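Local coordinates for folylpolyglutamate synthase (FolC) (Helicobacter pylori, PDB 6K8C), which probably joins glutamate to dihydropteroate and extends the polyglutamate tail of tetrahydrofolates, at the expense of ATP, at residues 286-291 with 312-317; 237-242 with 267-272; 51-56 with 182-187; 58-63 with 241-246. All blocks are in the same frame, centred on the assembly; numbering follows the deposited sequence.

Interaction 1 of 4, residues 286-291 with 312-317; sequences VGHNPH and YNCYQD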
loop_
_atom_site.group_PDB
_atom_site.type_symbol
_atom_site.label_atom_id
_atom_site.label_comp_id
_atom_site.label_asym_id
_atom_site.label_seq_id
_atom_site.Cartn_x
_atom_site.Cartn_y
_atom_site.Cartn_z
ATOM N N VAL A 286 -10.107 -0.180 -0.945
ATOM C CA VAL A 286 -9.297 -0.064 -2.152
ATOM C C VAL A 286 -8.879 -1.413 -2.722
ATOM O O VAL A 286 -8.128 -1.449 -3.705
ATOM C CB VAL A 286 -8.033 0.774 -1.885
ATOM C CG1 VAL A 286 -8.418 2.195 -1.504
ATOM C CG2 VAL A 286 -7.196 0.128 -0.784
ATOM N N GLY A 287 -9.336 -2.518 -2.145
ATOM C CA GLY A 287 -8.874 -3.821 -2.583
ATOM C C GLY A 287 -9.547 -4.311 -3.855
ATOM O O GLY A 287 -10.483 -3.711 -4.380
ATOM N N HIS A 288 -9.029 -5.430 -4.368
ATOM C CA HIS A 288 -9.728 -6.192 -5.408
ATOM C C HIS A 288 -9.118 -7.595 -5.396
ATOM O O HIS A 288 -8.152 -7.869 -6.111
ATOM C CB HIS A 288 -9.637 -5.566 -6.783
ATOM C CG HIS A 288 -10.596 -6.168 -7.765
ATOM N ND1 HIS A 288 -10.412 -7.420 -8.311
ATOM C CD2 HIS A 288 -11.768 -5.708 -8.265
ATOM C CE1 HIS A 288 -11.420 -7.698 -9.119
ATOM N NE2 HIS A 288 -12.256 -6.675 -9.109
ATOM N N ASN A 289 -9.695 -8.465 -4.573
ATOM C CA ASN A 289 -9.158 -9.793 -4.322
ATOM C C ASN A 289 -10.283 -10.655 -3.802
ATOM O O ASN A 289 -11.151 -10.156 -3.075
ATOM C CB ASN A 289 -8.026 -9.745 -3.286
ATOM C CG ASN A 289 -6.703 -10.182 -3.851
ATOM O OD1 ASN A 289 -6.533 -10.273 -5.067
ATOM N ND2 ASN A 289 -5.749 -10.462 -2.969
ATOM N N PRO A 290 -10.298 -11.947 -4.134
ATOM C CA PRO A 290 -11.255 -12.842 -3.477
ATOM C C PRO A 290 -11.154 -12.779 -1.967
ATOM O O PRO A 290 -12.176 -12.842 -1.272
ATOM C CB PRO A 290 -10.869 -14.225 -4.025
ATOM C CG PRO A 290 -10.228 -13.939 -5.338
ATOM C CD PRO A 290 -9.477 -12.648 -5.135
ATOM N N HIS A 291 -9.939 -12.632 -1.434
ATOM C CA HIS A 291 -9.780 -12.600 0.015
ATOM C C HIS A 291 -10.420 -11.356 0.620
ATOM O O HIS A 291 -11.135 -11.442 1.627
ATOM C CB HIS A 291 -8.301 -12.674 0.391
ATOM C CG HIS A 291 -8.074 -12.848 1.857
ATOM N ND1 HIS A 291 -8.085 -14.082 2.470
ATOM C CD2 HIS A 291 -7.865 -11.941 2.841
ATOM C CE1 HIS A 291 -7.876 -13.930 3.766
ATOM N NE2 HIS A 291 -7.740 -12.640 4.016
ATOM N N TYR A 312 -18.461 0.198 -8.191
ATOM C CA TYR A 312 -17.428 -0.752 -8.581
ATOM C C TYR A 312 -16.843 -0.436 -9.950
ATOM O O TYR A 312 -17.561 -0.049 -10.878
ATOM C CB TYR A 312 -18.010 -2.177 -8.588
ATOM C CG TYR A 312 -17.062 -3.263 -9.053
ATOM C CD1 TYR A 312 -16.200 -3.888 -8.158
ATOM C CD2 TYR A 312 -17.037 -3.672 -10.381
ATOM C CE1 TYR A 312 -15.333 -4.889 -8.577
ATOM C CE2 TYR A 312 -16.173 -4.665 -10.808
ATOM C CZ TYR A 312 -15.324 -5.271 -9.902
ATOM O OH TYR A 312 -14.463 -6.261 -10.323
ATOM N N ASN A 313 -15.531 -0.621 -10.056
ATOM C CA ASN A 313 -14.851 -0.845 -11.323
ATOM C C ASN A 313 -13.571 -1.605 -11.004
ATOM O O ASN A 313 -13.200 -1.757 -9.838
ATOM C CB ASN A 313 -14.566 0.466 -12.067
ATOM C CG ASN A 313 -14.696 0.318 -13.575
ATOM O OD1 ASN A 313 -14.567 -0.782 -14.117
ATOM N ND2 ASN A 313 -14.943 1.427 -14.260
ATOM N N CYS A 314 -12.892 -2.093 -12.039
ATOM C CA CYS A 314 -11.661 -2.833 -11.790
ATOM C C CYS A 314 -10.747 -2.758 -13.005
ATOM O O CYS A 314 -11.159 -2.384 -14.105
ATOM C CB CYS A 314 -11.952 -4.290 -11.422
ATOM S SG CYS A 314 -12.444 -5.313 -12.814
ATOM N N TYR A 315 -9.488 -3.120 -12.779
ATOM C CA TYR A 315 -8.499 -3.167 -13.841
ATOM C C TYR A 315 -8.685 -4.437 -14.672
ATOM O O TYR A 315 -9.382 -5.376 -14.270
ATOM C CB TYR A 315 -7.086 -3.094 -13.253
ATOM C CG TYR A 315 -6.742 -1.738 -12.676
ATOM C CD1 TYR A 315 -6.783 -0.594 -13.466
ATOM C CD2 TYR A 315 -6.390 -1.600 -11.335
ATOM C CE1 TYR A 315 -6.475 0.650 -12.942
ATOM C CE2 TYR A 315 -6.078 -0.360 -10.803
ATOM C CZ TYR A 315 -6.122 0.760 -11.610
ATOM O OH TYR A 315 -5.815 1.993 -11.080
ATOM N N GLN A 316 -8.057 -4.448 -15.851
ATOM C CA GLN A 316 -8.258 -5.536 -16.803
ATOM C C GLN A 316 -7.584 -6.834 -16.376
ATOM O O GLN A 316 -7.951 -7.906 -16.875
ATOM C CB GLN A 316 -7.742 -5.114 -18.173
ATOM C CG GLN A 316 -8.809 -4.586 -19.106
ATOM C CD GLN A 316 -9.502 -5.702 -19.856
ATOM O OE1 GLN A 316 -8.938 -6.280 -20.787
ATOM N NE2 GLN A 316 -10.725 -6.024 -19.445
ATOM N N ASP A 317 -6.622 -6.764 -15.462
ATOM C CA ASP A 317 -5.830 -7.919 -15.070
ATOM C C ASP A 317 -6.435 -8.696 -13.908
ATOM O O ASP A 317 -5.857 -9.709 -13.496
ATOM C CB ASP A 317 -4.415 -7.473 -14.692
ATOM C CG ASP A 317 -4.410 -6.183 -13.879
ATOM O OD1 ASP A 317 -4.919 -5.147 -14.372
ATOM O OD2 ASP A 317 -3.889 -6.200 -12.744
#
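The imidazole of His288 and the phenol of Tyr312 meet through a single short bond, NE2 of His288 lying 2.6 Å from OH of Tyr312. Either atom could be the donor, and at 169° the bond is nearly straight. Each ring meets the other at its rim, neither lying over a face, with their planes turned 39° apart; the bond, not stacking, is what joins the rings. Histidine suits the place because its ring carries a nitrogen that the hydroxyl can reach, and tyrosine because its ring is long enough to carry a polar atom out from the end of strand 308-312. With chi1 at 177°, Tyr312 holds its ring anti to the backbone nitrogen, and it crosses the His288 side chain at about a right angle.

Cys314 closes the tight part: its CB comes within 3.3 Å of His288 NE2, approaching obliquely. A small residue fits this place, since Ala320 of helix 320-327 also packs on Cys314 while Val323 of the same helix touches His288. Val286 to Pro290 are part of the D-V-G-H-N-P sequence, beginning at Asp285, that marks the glutamate ligase domain of this family. Their loop and the loop that begins after Tyr312 leave parallel strands 282-285 and 308-312, which strand 373-376 separates in the sheet, so the contact passes over an intervening strand.

The other side is far looser. CD2 of His288 stands 4.5 Å from Asn313 O, and beyond Cys314 the chain runs away from His288 to Gln316 and Asp317, both poorly ordered, the latter exposed to solvent.

Interaction 2 of 4, residues 237-242 with 267-272; sequences ARFLAM and KPLNLI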
loop_
_atom_site.group_PDB
_atom_site.type_symbol
_atom_site.label_atom_id
_atom_site.label_comp_id
_atom_site.label_asym_id
_atom_site.label_seq_id
_atom_site.Cartn_x
_atom_site.Cartn_y
_atom_site.Cartn_z
ATOM N N ALA A 237 -10.043 -10.494 9.131
ATOM C CA ALA A 237 -9.997 -11.283 7.902
ATOM C C ALA A 237 -9.673 -10.436 6.680
ATOM O O ALA A 237 -9.334 -10.991 5.627
ATOM C CB ALA A 237 -11.323 -12.008 7.683
ATOM N N ARG A 238 -9.775 -9.109 6.796
ATOM C CA ARG A 238 -9.439 -8.236 5.679
ATOM C C ARG A 238 -7.987 -8.405 5.246
ATOM O O ARG A 238 -7.658 -8.200 4.072
ATOM C CB ARG A 238 -9.723 -6.778 6.058
ATOM C CG ARG A 238 -9.290 -5.749 5.023
ATOM C CD ARG A 238 -10.032 -5.978 3.725
ATOM N NE ARG A 238 -9.642 -5.059 2.658
ATOM C CZ ARG A 238 -8.519 -5.156 1.954
ATOM N NH1 ARG A 238 -7.641 -6.120 2.215
ATOM N NH2 ARG A 238 -8.270 -4.286 0.989
ATOM N N PHE A 239 -7.109 -8.800 6.164
ATOM C CA PHE A 239 -5.682 -8.897 5.886
ATOM C C PHE A 239 -5.231 -10.352 5.933
ATOM O O PHE A 239 -5.587 -11.087 6.859
ATOM C CB PHE A 239 -4.887 -8.056 6.882
ATOM C CG PHE A 239 -5.352 -6.633 6.967
ATOM C CD1 PHE A 239 -5.070 -5.738 5.951
ATOM C CD2 PHE A 239 -6.083 -6.195 8.058
ATOM C CE1 PHE A 239 -5.498 -4.419 6.024
ATOM C CE2 PHE A 239 -6.518 -4.879 8.136
ATOM C CZ PHE A 239 -6.224 -3.993 7.116
ATOM N N LEU A 240 -4.459 -10.759 4.928
ATOM C CA LEU A 240 -3.918 -12.113 4.886
ATOM C C LEU A 240 -3.035 -12.372 6.096
ATOM O O LEU A 240 -2.154 -11.570 6.421
ATOM C CB LEU A 240 -3.113 -12.325 3.604
ATOM C CG LEU A 240 -3.850 -12.738 2.332
ATOM C CD1 LEU A 240 -2.897 -12.727 1.144
ATOM C CD2 LEU A 240 -4.487 -14.109 2.505
ATOM N N ALA A 241 -3.270 -13.504 6.761
ATOM C CA ALA A 241 -2.464 -13.854 7.925
ATOM C C ALA A 241 -0.985 -13.943 7.567
ATOM O O ALA A 241 -0.125 -13.569 8.369
ATOM C CB ALA A 241 -2.956 -15.172 8.529
ATOM N N MET A 242 -0.672 -14.411 6.354
ATOM C CA MET A 242 0.727 -14.534 5.948
ATOM C C MET A 242 1.440 -13.183 5.941
ATOM O O MET A 242 2.657 -13.121 6.169
ATOM C CB MET A 242 0.815 -15.191 4.571
ATOM C CG MET A 242 2.240 -15.486 4.102
ATOM S SD MET A 242 3.137 -16.684 5.125
ATOM C CE MET A 242 1.880 -17.903 5.397
ATOM N N LYS A 267 -1.736 -4.006 18.791
ATOM C CA LYS A 267 -3.011 -3.361 18.547
ATOM C C LYS A 267 -3.602 -3.858 17.229
ATOM O O LYS A 267 -2.878 -4.346 16.358
ATOM C CB LYS A 267 -2.839 -1.839 18.519
ATOM C CG LYS A 267 -2.076 -1.323 17.308
ATOM C CD LYS A 267 -2.222 0.188 17.150
ATOM C CE LYS A 267 -1.587 0.922 18.310
ATOM N NZ LYS A 267 -1.693 2.405 18.151
ATOM N N PRO A 268 -4.922 -3.770 17.070
ATOM C CA PRO A 268 -5.535 -4.202 15.807
ATOM C C PRO A 268 -5.067 -3.342 14.644
ATOM O O PRO A 268 -4.996 -2.114 14.745
ATOM C CB PRO A 268 -7.038 -4.034 16.063
ATOM C CG PRO A 268 -7.135 -3.076 17.202
ATOM C CD PRO A 268 -5.927 -3.333 18.052
ATOM N N LEU A 269 -4.745 -4.000 13.530
ATOM C CA LEU A 269 -4.281 -3.286 12.348
ATOM C C LEU A 269 -5.430 -2.528 11.702
ATOM O O LEU A 269 -6.495 -3.092 11.437
ATOM C CB LEU A 269 -3.663 -4.249 11.332
ATOM C CG LEU A 269 -3.332 -3.586 9.990
ATOM C CD1 LEU A 269 -2.264 -2.515 10.179
ATOM C CD2 LEU A 269 -2.898 -4.601 8.938
ATOM N N ASN A 270 -5.204 -1.246 11.442
ATOM C CA ASN A 270 -6.150 -0.407 10.724
ATOM C C ASN A 270 -5.388 0.347 9.648
ATOM O O ASN A 270 -4.384 1.005 9.939
ATOM C CB ASN A 270 -6.858 0.571 11.667
ATOM C CG ASN A 270 -7.662 1.617 10.922
ATOM O OD1 ASN A 270 -7.152 2.685 10.588
ATOM N ND2 ASN A 270 -8.929 1.315 10.662
ATOM N N LEU A 271 -5.849 0.235 8.408
ATOM C CA LEU A 271 -5.288 0.983 7.296
ATOM C C LEU A 271 -6.373 1.856 6.694
ATOM O O LEU A 271 -7.513 1.412 6.519
ATOM C CB LEU A 271 -4.714 0.064 6.219
ATOM C CG LEU A 271 -3.436 -0.699 6.549
ATOM C CD1 LEU A 271 -3.048 -1.589 5.373
ATOM C CD2 LEU A 271 -2.319 0.274 6.904
ATOM N N ILE A 272 -6.017 3.106 6.392
ATOM C CA ILE A 272 -6.966 4.010 5.761
ATOM C C ILE A 272 -7.354 3.462 4.394
ATOM O O ILE A 272 -6.505 3.007 3.618
ATOM C CB ILE A 272 -6.364 5.423 5.663
ATOM C CG1 ILE A 272 -6.290 6.058 7.055
ATOM C CG2 ILE A 272 -7.177 6.295 4.716
ATOM C CD1 ILE A 272 -5.293 7.206 7.165
#
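Leu269 sets one methyl squarely on the ring of Phe239: CD2 of Leu269 is 3.5 Å from the centroid of the Phe239 ring and only 5° off its normal, a CH-pi contact over the middle of the face. Leu271 adds a second methyl from an oblique direction, its CD1 lying 3.8 Å from Phe239 CE1. Leucines suit these places because their branches can bring a compact methyl up to a flat aromatic surface.

The opposite face of the Phe239 ring is covered by CG of its own neighbour Arg238, 4.0 Å above the plane, so that the ring is sandwiched between two aliphatic groups. Arg238 is itself held farther out, where its NE forms a salt bridge with Asp285 of the glutamate ligase domain. On the leucine side, Arg63 and Phe64 of helix 58-70 and Tyr230 of helix 225-234 pack on Leu269. The segment 267-272 is part of the connection running from helix 241-254 to strand 276-279, the first strand of the second sheet.

The closest approaches are carbon to carbon and no polar bond joins the two segments, so the contact rests mainly on dispersion and the exclusion of water.

Interaction 3 of 4, residues 51-56 with 182-187; sequences HVVGTN and QTKLKA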
loop_
_atom_site.group_PDB
_atom_site.type_symbol
_atom_site.label_atom_id
_atom_site.label_comp_id
_atom_site.label_asym_id
_atom_site.label_seq_id
_atom_site.Cartn_x
_atom_site.Cartn_y
_atom_site.Cartn_z
ATOM N N HIS A 51 13.180 -1.999 3.083
ATOM C CA HIS A 51 12.625 -1.791 1.748
ATOM C C HIS A 51 11.546 -2.841 1.497
ATOM O O HIS A 51 11.846 -4.033 1.407
ATOM C CB HIS A 51 13.734 -1.885 0.702
ATOM C CG HIS A 51 13.411 -1.227 -0.603
ATOM N ND1 HIS A 51 14.075 -1.537 -1.772
ATOM C CD2 HIS A 51 12.509 -0.269 -0.926
ATOM C CE1 HIS A 51 13.592 -0.802 -2.759
ATOM N NE2 HIS A 51 12.642 -0.025 -2.273
ATOM N N VAL A 52 10.298 -2.401 1.364
ATOM C CA VAL A 52 9.171 -3.292 1.103
ATOM C C VAL A 52 8.896 -3.289 -0.398
ATOM O O VAL A 52 8.546 -2.250 -0.972
ATOM C CB VAL A 52 7.926 -2.871 1.904
ATOM C CG1 VAL A 52 6.779 -3.834 1.644
ATOM C CG2 VAL A 52 8.245 -2.830 3.395
ATOM N N VAL A 53 9.057 -4.451 -1.031
ATOM C CA VAL A 53 8.968 -4.607 -2.478
ATOM C C VAL A 53 8.037 -5.773 -2.781
ATOM O O VAL A 53 8.107 -6.815 -2.123
ATOM C CB VAL A 53 10.362 -4.852 -3.099
ATOM C CG1 VAL A 53 10.254 -5.170 -4.581
ATOM C CG2 VAL A 53 11.269 -3.643 -2.881
ATOM N N GLY A 54 7.172 -5.606 -3.769
ATOM C CA GLY A 54 6.286 -6.682 -4.164
ATOM C C GLY A 54 5.064 -6.145 -4.884
ATOM O O GLY A 54 4.979 -4.965 -5.210
ATOM N N THR A 55 4.115 -7.048 -5.123
ATOM C CA THR A 55 2.874 -6.696 -5.802
ATOM C C THR A 55 1.690 -6.600 -4.854
ATOM O O THR A 55 0.968 -5.601 -4.867
ATOM C CB THR A 55 2.564 -7.714 -6.907
ATOM O OG1 THR A 55 3.658 -7.759 -7.830
ATOM C CG2 THR A 55 1.290 -7.327 -7.649
ATOM N N ASN A 56 1.480 -7.613 -4.021
ATOM C CA ASN A 56 0.352 -7.660 -3.109
ATOM C C ASN A 56 0.838 -7.621 -1.668
ATOM O O ASN A 56 1.934 -8.095 -1.351
ATOM C CB ASN A 56 -0.485 -8.923 -3.340
ATOM C CG ASN A 56 -1.065 -8.983 -4.739
ATOM O OD1 ASN A 56 -1.577 -7.988 -5.252
ATOM N ND2 ASN A 56 -0.979 -10.147 -5.366
ATOM N N GLN A 182 12.217 -10.068 -12.143
ATOM C CA GLN A 182 13.601 -9.651 -12.343
ATOM C C GLN A 182 13.826 -8.221 -11.872
ATOM O O GLN A 182 14.770 -7.944 -11.123
ATOM C CB GLN A 182 13.982 -9.794 -13.817
ATOM C CG GLN A 182 14.426 -11.186 -14.196
ATOM C CD GLN A 182 15.511 -11.711 -13.283
ATOM O OE1 GLN A 182 16.477 -11.011 -12.978
ATOM N NE2 GLN A 182 15.354 -12.948 -12.832
ATOM N N THR A 183 12.963 -7.295 -12.298
ATOM C CA THR A 183 13.166 -5.889 -11.959
ATOM C C THR A 183 13.042 -5.653 -10.458
ATOM O O THR A 183 13.790 -4.851 -9.886
ATOM C CB THR A 183 12.171 -5.013 -12.723
ATOM O OG1 THR A 183 10.868 -5.136 -12.139
ATOM C CG2 THR A 183 12.106 -5.438 -14.181
ATOM N N LYS A 184 12.106 -6.344 -9.803
ATOM C CA LYS A 184 11.934 -6.177 -8.365
ATOM C C LYS A 184 13.097 -6.786 -7.591
ATOM O O LYS A 184 13.616 -6.172 -6.651
ATOM C CB LYS A 184 10.608 -6.802 -7.921
ATOM C CG LYS A 184 9.374 -6.153 -8.530
ATOM C CD LYS A 184 8.105 -6.596 -7.817
ATOM C CE LYS A 184 6.859 -5.981 -8.450
ATOM N NZ LYS A 184 6.774 -4.519 -8.211
ATOM N N LEU A 185 13.529 -7.984 -7.976
ATOM C CA LEU A 185 14.504 -8.723 -7.189
ATOM C C LEU A 185 15.939 -8.275 -7.428
ATOM O O LEU A 185 16.795 -8.516 -6.570
ATOM C CB LEU A 185 14.383 -10.221 -7.482
ATOM C CG LEU A 185 13.082 -10.865 -7.006
ATOM C CD1 LEU A 185 12.831 -12.176 -7.741
ATOM C CD2 LEU A 185 13.117 -11.080 -5.502
ATOM N N LYS A 186 16.225 -7.630 -8.563
ATOM C CA LYS A 186 17.610 -7.302 -8.892
ATOM C C LYS A 186 18.223 -6.338 -7.886
ATOM O O LYS A 186 19.438 -6.370 -7.660
ATOM C CB LYS A 186 17.695 -6.719 -10.303
ATOM C CG LYS A 186 18.016 -7.754 -11.367
ATOM C CD LYS A 186 17.931 -7.168 -12.766
ATOM C CE LYS A 186 18.158 -8.246 -13.814
ATOM N NZ LYS A 186 16.945 -8.478 -14.646
ATOM N N ALA A 187 17.410 -5.482 -7.272
ATOM C CA ALA A 187 17.896 -4.509 -6.307
ATOM C C ALA A 187 17.924 -5.049 -4.880
ATOM O O ALA A 187 18.028 -4.260 -3.933
ATOM C CB ALA A 187 17.049 -3.239 -6.374
HETATM O O HOH W 1 15.348 -4.178 -2.280
HETATM O O HOH W 2 7.533 -3.295 -5.774
#
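Where strand 48-53 ends, the backbone comes within 6.8 Å of helix 177-185, measured from the CA of Val53 to the CA of Lys184, and turns there into the P-loop. The loop's G-T-N-G-K-G-S sequence, characteristic of the nucleotide-binding domain of this family, starts at Gly54. With phi at 158° and psi at -171°, Gly54 holds a conformation in which a side chain would jam against the preceding carbonyl oxygen, which explains the glycine.

Lys184 runs along this corner. Its CB rests 3.7 Å from CG1 of Val53, the two side chains sliding past each other in opposite directions. A branched valine presents a methyl for the aliphatic chain to lie on. Farther out, CE of Lys184 passes Thr55 OG1 at 3.7 Å, at about a right angle; that hydroxyl is bonded to Asp166 N. The lysine chain is extended until its last torsion, where it bends (chi4 -69°) and swings the amino group toward Gly54. There NZ stands 3.5 Å from Gly54 O, a near approach only; the hydrogen bond to that carbonyl comes from Lys58 NZ of the P-loop. The sequence around Lys184 suggests that it is the counterpart of the lysine found carbamylated and bound to magnesium in relatives, though here it is an unmodified lysine.

Two waters bridge the segments. One spans His51 and Ala187, which do not touch, joining ND1 to Ala187 O, to which it donates. The other, beside the Lys184-Gly54 contact, accepts from both sides, 3.1 Å from Gly54 N and 2.8 Å from Lys184 NZ.

Interaction 4 of 4, residues 58-63 with 241-246; sequences KGSTGR and AMNLEV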
loop_
_atom_site.group_PDB
_atom_site.type_symbol
_atom_site.label_atom_id
_atom_site.label_comp_id
_atom_site.label_asym_id
_atom_site.label_seq_id
_atom_site.Cartn_x
_atom_site.Cartn_y
_atom_site.Cartn_z
ATOM N N LYS A 58 1.849 -5.199 0.281
ATOM C CA LYS A 58 2.898 -4.287 0.738
ATOM C C LYS A 58 2.419 -3.455 1.918
ATOM O O LYS A 58 3.126 -3.315 2.923
ATOM C CB LYS A 58 3.356 -3.372 -0.405
ATOM C CG LYS A 58 4.217 -4.080 -1.455
ATOM C CD LYS A 58 5.026 -3.075 -2.273
ATOM C CE LYS A 58 4.127 -2.166 -3.096
ATOM N NZ LYS A 58 3.068 -2.924 -3.817
ATOM N N GLY A 59 1.203 -2.916 1.820
ATOM C CA GLY A 59 0.727 -1.991 2.837
ATOM C C GLY A 59 0.572 -2.639 4.199
ATOM O O GLY A 59 1.053 -2.114 5.207
ATOM N N SER A 60 -0.106 -3.789 4.252
ATOM C CA SER A 60 -0.333 -4.425 5.548
ATOM C C SER A 60 0.957 -5.005 6.115
ATOM O O SER A 60 1.210 -4.898 7.321
ATOM C CB SER A 60 -1.405 -5.508 5.435
ATOM O OG SER A 60 -1.072 -6.454 4.439
ATOM N N THR A 61 1.782 -5.630 5.270
ATOM C CA THR A 61 3.055 -6.164 5.751
ATOM C C THR A 61 3.910 -5.063 6.368
ATOM O O THR A 61 4.476 -5.230 7.454
ATOM C CB THR A 61 3.820 -6.838 4.610
ATOM O OG1 THR A 61 3.010 -7.857 4.015
ATOM C CG2 THR A 61 5.115 -7.456 5.132
ATOM N N GLY A 62 4.015 -3.925 5.684
ATOM C CA GLY A 62 4.824 -2.834 6.202
ATOM C C GLY A 62 4.251 -2.224 7.463
ATOM O O GLY A 62 4.992 -1.873 8.388
ATOM N N ARG A 63 2.926 -2.081 7.524
ATOM C CA ARG A 63 2.327 -1.447 8.693
ATOM C C ARG A 63 2.368 -2.373 9.902
ATOM O O ARG A 63 2.545 -1.910 11.034
ATOM C CB ARG A 63 0.891 -1.012 8.382
ATOM C CG ARG A 63 0.244 -0.151 9.484
ATOM C CD ARG A 63 1.008 1.156 9.741
ATOM N NE ARG A 63 1.092 1.960 8.528
ATOM C CZ ARG A 63 0.132 2.764 8.090
ATOM N NH1 ARG A 63 -0.995 2.902 8.775
ATOM N NH2 ARG A 63 0.305 3.438 6.965
ATOM N N ALA A 241 -3.270 -13.504 6.761
ATOM C CA ALA A 241 -2.464 -13.854 7.925
ATOM C C ALA A 241 -0.985 -13.943 7.567
ATOM O O ALA A 241 -0.125 -13.569 8.369
ATOM C CB ALA A 241 -2.956 -15.172 8.529
ATOM N N MET A 242 -0.672 -14.411 6.354
ATOM C CA MET A 242 0.727 -14.534 5.948
ATOM C C MET A 242 1.440 -13.183 5.941
ATOM O O MET A 242 2.657 -13.121 6.169
ATOM C CB MET A 242 0.815 -15.191 4.571
ATOM C CG MET A 242 2.240 -15.486 4.102
ATOM S SD MET A 242 3.137 -16.684 5.125
ATOM C CE MET A 242 1.880 -17.903 5.397
ATOM N N ASN A 243 0.706 -12.094 5.703
ATOM C CA ASN A 243 1.331 -10.773 5.741
ATOM C C ASN A 243 1.889 -10.477 7.125
ATOM O O ASN A 243 2.994 -9.932 7.253
ATOM C CB ASN A 243 0.331 -9.701 5.307
ATOM C CG ASN A 243 0.002 -9.781 3.825
ATOM O OD1 ASN A 243 0.715 -10.420 3.059
ATOM N ND2 ASN A 243 -1.078 -9.125 3.416
ATOM N N LEU A 244 1.157 -10.857 8.176
ATOM C CA LEU A 244 1.668 -10.670 9.528
ATOM C C LEU A 244 2.814 -11.627 9.829
ATOM O O LEU A 244 3.762 -11.259 10.534
ATOM C CB LEU A 244 0.543 -10.835 10.555
ATOM C CG LEU A 244 0.927 -10.699 12.040
ATOM C CD1 LEU A 244 1.573 -9.333 12.386
ATOM C CD2 LEU A 244 -0.284 -10.945 12.928
ATOM N N GLU A 245 2.741 -12.870 9.328
ATOM C CA GLU A 245 3.852 -13.799 9.529
ATOM C C GLU A 245 5.137 -13.252 8.924
ATOM O O GLU A 245 6.213 -13.367 9.522
ATOM C CB GLU A 245 3.534 -15.170 8.926
ATOM C CG GLU A 245 2.545 -16.000 9.719
ATOM C CD GLU A 245 3.121 -16.539 11.021
ATOM O OE1 GLU A 245 4.347 -16.424 11.245
ATOM O OE2 GLU A 245 2.338 -17.095 11.816
ATOM N N VAL A 246 5.042 -12.656 7.735
ATOM C CA VAL A 246 6.222 -12.073 7.101
ATOM C C VAL A 246 6.730 -10.881 7.903
ATOM O O VAL A 246 7.937 -10.746 8.145
ATOM C CB VAL A 246 5.903 -11.692 5.646
ATOM C CG1 VAL A 246 7.068 -10.925 5.037
ATOM C CG2 VAL A 246 5.574 -12.948 4.829
#
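The helix that follows the P-loop packs here against helix 241-254, with Ser60 and Thr61 meeting Asn243 and Val246. Lys58 and Ser60 are the last polar residues of the G-T-N-G-K-G-S motif. The axes of segments 58-63 and 241-246 approach to 8.3 Å and cross at -42°. Short side chains at the crossing, Ser60, Thr61 and Asn243, go with this closeness: the CA atoms of Thr61 and Asn243 are only 4.9 Å apart.

Asn243 carries the polar part. Its CG lies anti to the carbonyl carbon (chi1 -70°), which directs the amide across to the facing helix. From there ND2 gives a weak bond to Ser60 OG at 2.9 Å, with an N-H...O angle of just 117°; so strongly bent a bond can orient the hydroxyl little. The same Ser60 hydroxyl is hydrogen-bonded to a citrate, probably picked up during crystallisation. The citrate may mark an anion-binding pocket, as expected at a P-loop. Asparagine suits the position because it can offer an N-H to the serine from a buried helix face.

Beside it, Thr61 crosses the Asn243 side chain at about a right angle, OG1 resting 3.5 Å from Asn243 CB. This hydroxyl turns back to bond Gly57 O, just before the helix, so the threonine satisfies its polar branch at home and gives its methyl to the interface. Val161 of strand 159-162 packs on both Thr61 and Val246, joining the two helices to the central sheet. At this apolar end, CG2 of Thr61 meets CG1 of Val246 at 4.0 Å.

In the fold
From the N terminus, strand 48-53 opens interaction 3 and helix 58-70, directly after it, opens interaction 4. Interaction 3 closes first, at 182-187 after some 125 residues; interaction 4 closes at 241-246 after 177, so the two cross. Both tie the P-loop region to later helices of the nucleotide-binding domain. Interaction 2 starts where interaction 4 ends, sharing Ala241 and Met242, and closes a shorter loop at 267-272; the centres are about 8 Å apart, Arg63 and Ser60 touching side chains of interaction 2. Interaction 1 follows in series within the glutamate ligase domain, closing a 20-residue loop that holds most of helix 290-303 and strand 308-312. His291 and Gly287 nevertheless touch segment 237-242, so the domains meet there.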